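Local coordinates for uncharacterized protein (Nitrosomonas europaea, PDB 6M0Q) that is of unknown function but forms a small disulfide-bonded chain of helices and an antiparallel sheet that assembles with another protein in a six-chain complex, at residues C44-S55 / V65-V73. Residues are numbered along the deposited sequence; the frame is centred on the assembly and turned at random.
Sequences CKDKKPTDVVKS and VRVKCGDIV
Cys44 and Cys69 both set SG anti to their own carbonyl carbon (chi1 -72° and -74°), and this brings the two sulfurs together in a disulfide with a chi3 of -76°. Ile72 packs against the bridge, its CG2 3.6 Å from Cys44 SG, while Val53 CG1 lies 3.9 Å from the other sulfur, Cys69 SG. The first turn of helix 69-83 is also tied to the loop by backbone bonds. Cys69 N reaches Asp51 O at 2.9 Å in an almost straight bond, and Gly70 N takes Pro49 O at 2.8 Å with a more bent geometry. Asp51 steadies that loop by accepting Lys48 N on OD1, from above the carboxylate plane. Beyond it strands 52-55 and 63-68 pair antiparallel: Val53 and Val67 exchange two hydrogen bonds, and Ser55 N donates to Val65 O. On the face carrying Val52, Lys54 and Arg66, the lysine runs alongside the arginine, Lys54 CG lying over the guanidinium, whose NH2 bonds Ile64 O. Lys54 NZ salt-bridges an acidic side chain of another protein's chain, and Arg66 packs on an acidic side chain there; this negative charge probably offsets both positive groups. Strand 63-68 is the sheet's middle strand, between 52-55 and 58-60; Val53, Val67 and Ile72 lean on helix 35-43, and the disulfide joins the residue just past that helix to the first of helix 69-83.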
loop_
_atom_site.group_PDB
_atom_site.type_symbol
_atom_site.label_atom_id
_atom_site.label_comp_id
_atom_site.label_asym_id
_atom_site.label_seq_id
_atom_site.Cartn_x
_atom_site.Cartn_y
_atom_site.Cartn_z
ATOM N N CYS B 44 -17.212 -26.439 21.809
ATOM C CA CYS B 44 -17.763 -27.352 22.793
ATOM C C CYS B 44 -17.032 -27.279 24.106
ATOM O O CYS B 44 -17.205 -28.169 24.944
ATOM C CB CYS B 44 -17.754 -28.780 22.247
ATOM S SG CYS B 44 -19.032 -28.930 20.967
ATOM N N LYS B 45 -16.226 -26.235 24.300
ATOM C CA LYS B 45 -15.494 -26.075 25.546
ATOM C C LYS B 45 -16.471 -25.779 26.679
ATOM O O LYS B 45 -17.281 -24.847 26.590
ATOM C CB LYS B 45 -14.446 -24.966 25.424
ATOM C CG LYS B 45 -13.455 -24.933 26.586
ATOM C CD LYS B 45 -12.243 -24.070 26.281
ATOM C CE LYS B 45 -11.163 -24.254 27.343
ATOM N NZ LYS B 45 -9.910 -23.517 26.986
ATOM N N ASP B 46 -16.405 -26.607 27.728
ATOM C CA ASP B 46 -17.255 -26.487 28.916
ATOM C C ASP B 46 -18.730 -26.710 28.591
ATOM O O ASP B 46 -19.614 -26.174 29.264
ATOM C CB ASP B 46 -17.045 -25.140 29.610
ATOM C CG ASP B 46 -15.617 -24.961 30.087
ATOM O OD1 ASP B 46 -15.087 -25.893 30.736
ATOM O OD2 ASP B 46 -15.016 -23.901 29.793
ATOM N N LYS B 47 -19.004 -27.506 27.564
ATOM C CA LYS B 47 -20.355 -27.912 27.220
ATOM C C LYS B 47 -20.554 -29.368 27.612
ATOM O O LYS B 47 -19.597 -30.136 27.747
ATOM C CB LYS B 47 -20.628 -27.729 25.724
ATOM C CG LYS B 47 -20.489 -26.307 25.247
ATOM C CD LYS B 47 -21.646 -25.464 25.733
ATOM C CE LYS B 47 -21.610 -24.088 25.110
ATOM N NZ LYS B 47 -22.584 -23.155 25.770
ATOM N N LYS B 48 -21.810 -29.734 27.804
ATOM C CA LYS B 48 -22.156 -31.120 28.031
ATOM C C LYS B 48 -21.992 -31.912 26.735
ATOM O O LYS B 48 -22.037 -31.344 25.641
ATOM C CB LYS B 48 -23.588 -31.220 28.557
ATOM C CG LYS B 48 -23.730 -30.679 29.974
ATOM C CD LYS B 48 -25.147 -30.877 30.519
ATOM C CE LYS B 48 -25.245 -30.480 32.001
ATOM N NZ LYS B 48 -24.367 -31.289 32.934
ATOM N N PRO B 49 -21.773 -33.227 26.830
ATOM C CA PRO B 49 -21.679 -34.028 25.600
ATOM C C PRO B 49 -22.963 -34.026 24.798
ATOM O O PRO B 49 -22.927 -34.303 23.594
ATOM C CB PRO B 49 -21.337 -35.433 26.111
ATOM C CG PRO B 49 -20.803 -35.222 27.489
ATOM C CD PRO B 49 -21.542 -34.043 28.033
ATOM N N THR B 50 -24.099 -33.714 25.416
ATOM C CA THR B 50 -25.351 -33.674 24.679
ATOM C C THR B 50 -25.634 -32.317 24.056
ATOM O O THR B 50 -26.525 -32.227 23.210
ATOM C CB THR B 50 -26.520 -34.071 25.594
ATOM O OG1 THR B 50 -26.486 -33.268 26.782
ATOM C CG2 THR B 50 -26.412 -35.540 25.967
ATOM N N ASP B 51 -24.910 -31.268 24.447
ATOM C CA ASP B 51 -25.147 -29.943 23.880
ATOM C C ASP B 51 -24.859 -29.907 22.386
ATOM O O ASP B 51 -24.032 -30.655 21.859
ATOM C CB ASP B 51 -24.303 -28.883 24.583
ATOM C CG ASP B 51 -24.865 -28.519 25.930
ATOM O OD1 ASP B 51 -24.068 -28.195 26.839
ATOM O OD2 ASP B 51 -26.111 -28.600 26.076
ATOM N N VAL B 52 -25.556 -29.019 21.696
ATOM C CA VAL B 52 -25.424 -28.874 20.254
ATOM C C VAL B 52 -24.991 -27.441 19.977
ATOM O O VAL B 52 -25.557 -26.498 20.543
ATOM C CB VAL B 52 -26.743 -29.236 19.540
ATOM C CG1 VAL B 52 -26.661 -28.953 18.060
ATOM C CG2 VAL B 52 -27.107 -30.728 19.819
ATOM N N VAL B 53 -23.956 -27.281 19.149
ATOM C CA VAL B 53 -23.478 -25.960 18.771
ATOM C C VAL B 53 -23.501 -25.842 17.257
ATOM O O VAL B 53 -23.554 -26.831 16.521
ATOM C CB VAL B 53 -22.058 -25.660 19.303
ATOM C CG1 VAL B 53 -22.021 -25.718 20.830
ATOM C CG2 VAL B 53 -21.051 -26.623 18.679
ATOM N N LYS B 54 -23.476 -24.603 16.796
ATOM C CA LYS B 54 -23.318 -24.353 15.378
ATOM C C LYS B 54 -21.872 -24.597 14.969
ATOM O O LYS B 54 -20.930 -24.296 15.720
ATOM C CB LYS B 54 -23.708 -22.925 15.035
ATOM C CG LYS B 54 -25.168 -22.644 15.141
ATOM C CD LYS B 54 -25.384 -21.282 14.574
ATOM C CE LYS B 54 -26.434 -20.550 15.305
ATOM N NZ LYS B 54 -26.417 -19.108 14.958
ATOM N N SER B 55 -21.706 -25.157 13.776
ATOM C CA SER B 55 -20.403 -25.168 13.152
ATOM C C SER B 55 -19.934 -23.732 12.973
ATOM O O SER B 55 -20.740 -22.798 12.873
ATOM C CB SER B 55 -20.477 -25.879 11.805
ATOM O OG SER B 55 -19.244 -25.737 11.092
ATOM N N VAL B 65 -24.352 -26.043 9.785
ATOM C CA VAL B 65 -24.390 -27.376 10.359
ATOM C C VAL B 65 -24.375 -27.283 11.874
ATOM O O VAL B 65 -23.698 -26.431 12.466
ATOM C CB VAL B 65 -23.202 -28.199 9.831
ATOM C CG1 VAL B 65 -23.035 -29.519 10.615
ATOM C CG2 VAL B 65 -23.399 -28.465 8.363
ATOM N N ARG B 66 -25.146 -28.149 12.508
ATOM C CA ARG B 66 -25.137 -28.281 13.948
ATOM C C ARG B 66 -24.272 -29.477 14.316
ATOM O O ARG B 66 -24.283 -30.511 13.637
ATOM C CB ARG B 66 -26.565 -28.433 14.493
ATOM C CG ARG B 66 -27.222 -27.099 14.948
ATOM C CD ARG B 66 -27.373 -26.060 13.800
ATOM N NE ARG B 66 -28.097 -24.858 14.233
ATOM C CZ ARG B 66 -28.389 -23.816 13.456
ATOM N NH1 ARG B 66 -29.061 -22.774 13.954
ATOM N NH2 ARG B 66 -28.008 -23.806 12.183
ATOM N N VAL B 67 -23.500 -29.320 15.379
ATOM C CA VAL B 67 -22.539 -30.320 15.811
ATOM C C VAL B 67 -22.896 -30.721 17.231
ATOM O O VAL B 67 -23.165 -29.851 18.067
ATOM C CB VAL B 67 -21.107 -29.767 15.726
ATOM C CG1 VAL B 67 -20.126 -30.682 16.422
ATOM C CG2 VAL B 67 -20.734 -29.564 14.255
ATOM N N LYS B 68 -22.910 -32.027 17.501
ATOM C CA LYS B 68 -23.121 -32.503 18.861
ATOM C C LYS B 68 -21.771 -32.583 19.563
ATOM O O LYS B 68 -20.843 -33.234 19.065
ATOM C CB LYS B 68 -23.816 -33.865 18.891
ATOM C CG LYS B 68 -24.133 -34.325 20.330
ATOM C CD LYS B 68 -24.947 -35.623 20.394
ATOM C CE LYS B 68 -24.036 -36.856 20.300
ATOM N NZ LYS B 68 -24.764 -38.134 20.566
ATOM N N CYS B 69 -21.673 -31.931 20.725
ATOM C CA CYS B 69 -20.383 -31.793 21.390
ATOM C C CYS B 69 -19.782 -33.135 21.763
ATOM O O CYS B 69 -18.555 -33.280 21.748
ATOM C CB CYS B 69 -20.520 -30.905 22.618
ATOM S SG CYS B 69 -20.707 -29.184 22.115
ATOM N N GLY B 70 -20.616 -34.123 22.096
ATOM C CA GLY B 70 -20.103 -35.454 22.372
ATOM C C GLY B 70 -19.317 -36.029 21.209
ATOM O O GLY B 70 -18.263 -36.636 21.405
ATOM N N ASP B 71 -19.795 -35.812 19.979
ATOM C CA ASP B 71 -19.117 -36.386 18.819
ATOM C C ASP B 71 -17.763 -35.730 18.578
ATOM O O ASP B 71 -16.761 -36.420 18.349
ATOM C CB ASP B 71 -19.987 -36.264 17.573
ATOM C CG ASP B 71 -21.344 -36.924 17.738
ATOM O OD1 ASP B 71 -22.329 -36.369 17.207
ATOM O OD2 ASP B 71 -21.432 -37.978 18.407
ATOM N N ILE B 72 -17.710 -34.396 18.601
ATOM C CA ILE B 72 -16.434 -33.741 18.337
ATOM C C ILE B 72 -15.431 -34.069 19.441
ATOM O O ILE B 72 -14.249 -34.309 19.171
ATOM C CB ILE B 72 -16.612 -32.218 18.133
ATOM C CG1 ILE B 72 -15.269 -31.577 17.781
ATOM C CG2 ILE B 72 -17.193 -31.544 19.360
ATOM C CD1 ILE B 72 -14.623 -32.200 16.580
ATOM N N VAL B 73 -15.884 -34.131 20.691
ATOM C CA VAL B 73 -14.965 -34.457 21.778
ATOM C C VAL B 73 -14.393 -35.861 21.588
ATOM O O VAL B 73 -13.180 -36.075 21.720
ATOM C CB VAL B 73 -15.668 -34.291 23.139
ATOM C CG1 VAL B 73 -14.863 -34.980 24.249
ATOM C CG2 VAL B 73 -15.869 -32.798 23.439
#